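PDB 4UAS: protein CbbY from Rhodobacter sphaeroides, which dephosphorylates xylulose-1,5-bisphosphate, a potent Rubisco inhibitor made by Rubisco itself, as a magnesium-dependent phosphatase of the HAD superfamily. Local coordinates for residues P95-A98 with D99-E103. Sequence-based numbering, arbitrary orientation.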
# COMPACT_ATOMS: atom_id res chain seq x y z
N PRO A 95 0.66 -13.72 5.26
CA PRO A 95 -0.21 -14.71 5.85
C PRO A 95 -1.58 -14.18 6.20
O PRO A 95 -1.74 -13.07 6.74
CB PRO A 95 0.52 -15.19 7.08
CG PRO A 95 1.96 -14.88 6.82
CD PRO A 95 1.96 -13.68 5.93
N GLY A 96 -2.61 -14.98 5.91
CA GLY A 96 -3.97 -14.65 6.23
C GLY A 96 -4.76 -13.90 5.15
O GLY A 96 -5.96 -13.82 5.20
N ILE A 97 -4.04 -13.22 4.25
CA ILE A 97 -4.70 -12.34 3.29
C ILE A 97 -5.52 -13.10 2.23
O ILE A 97 -6.71 -12.81 2.02
CB ILE A 97 -3.63 -11.44 2.60
CG1 ILE A 97 -2.99 -10.40 3.56
CG2 ILE A 97 -4.20 -10.79 1.34
CD1 ILE A 97 -3.99 -9.39 4.08
N ALA A 98 -4.93 -14.11 1.65
CA ALA A 98 -5.67 -14.93 0.70
C ALA A 98 -6.90 -15.58 1.33
O ALA A 98 -7.99 -15.58 0.72
CB ALA A 98 -4.77 -16.01 0.05
N ASP A 99 -6.76 -16.12 2.54
CA ASP A 99 -7.92 -16.77 3.23
C ASP A 99 -9.03 -15.76 3.51
O ASP A 99 -10.21 -16.09 3.34
CB ASP A 99 -7.46 -17.38 4.51
CG ASP A 99 -6.54 -18.56 4.30
OD1 ASP A 99 -6.53 -19.14 3.20
OD2 ASP A 99 -5.89 -18.96 5.29
N LEU A 100 -8.71 -14.55 3.97
CA LEU A 100 -9.72 -13.55 4.25
C LEU A 100 -10.46 -13.17 2.94
O LEU A 100 -11.69 -13.04 2.95
CB LEU A 100 -9.09 -12.33 4.88
CG LEU A 100 -10.09 -11.24 5.25
CD1 LEU A 100 -11.00 -11.72 6.30
CD2 LEU A 100 -9.35 -9.97 5.69
N ILE A 101 -9.71 -12.97 1.86
CA ILE A 101 -10.35 -12.54 0.62
C ILE A 101 -11.27 -13.63 0.13
O ILE A 101 -12.38 -13.36 -0.34
CB ILE A 101 -9.29 -12.12 -0.37
CG1 ILE A 101 -8.74 -10.75 0.08
CG2 ILE A 101 -9.83 -12.04 -1.82
CD1 ILE A 101 -7.52 -10.24 -0.66
N ALA A 102 -10.86 -14.88 0.25
CA ALA A 102 -11.74 -15.98 -0.22
C ALA A 102 -12.97 -16.08 0.61
O ALA A 102 -14.06 -16.29 0.05
CB ALA A 102 -10.97 -17.26 -0.17
N GLU A 103 -12.87 -15.95 1.92
CA GLU A 103 -14.01 -15.97 2.80
C GLU A 103 -14.97 -14.81 2.49
O GLU A 103 -16.19 -14.98 2.49
CB GLU A 103 -13.59 -15.90 4.23
CG GLU A 103 -14.68 -16.24 5.20
CD GLU A 103 -14.28 -16.10 6.66
OE1 GLU A 103 -13.09 -15.83 6.91
OE2 GLU A 103 -15.15 -16.25 7.56
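Ile-97 lays its CG2 methyl against the CD1 methyl of Ile-101, 3.9 Å away, one turn further along helix 97-107. This is the opening turn of an alpha-helix packed on the parallel sheet of the HAD core, directly before strand 110-114. The two isoleucines have nearly the same first torsion, CG1 beside the backbone N, but differ in the second. In Ile-101 an extended chi2 of 171° carries CD1 back toward the preceding turn, where it also lies 3.8 Å from Ile-97 O; in Ile-97 chi2 is -64°, and the branch methyl CG2, not CD1, makes the contact. Both side chains are buried: Ile-97 reaches Leu-13 and Phe-214, while Ile-101 meets Phe-130 and, together with Leu-100, rests on Phe-7 of strand 4-7. Phe-7 immediately precedes Asp-8, a magnesium ligand and probably the nucleophile, so this face of the helix backs the strand that carries the catalytic loop; the side chain of Ile-97 is itself about 11 Å from the bound magnesium ion.

Gly-96 takes the N-cap position with a positive phi, a backbone conformation that glycine readily adopts. Its own carbonyl starts the i to i+4 pattern, accepting Leu-100 N. Ala-98 and Asp-99 lie on the exposed side, and Ala-98 O receives the amide of Ala-102, whose CB sits 3.5 Å from that same oxygen. Between these two bonds runs the straightest of the three: Ile-101 N donates to Ile-97 O over 3.0 Å, with an angle of 164° at the hydrogen.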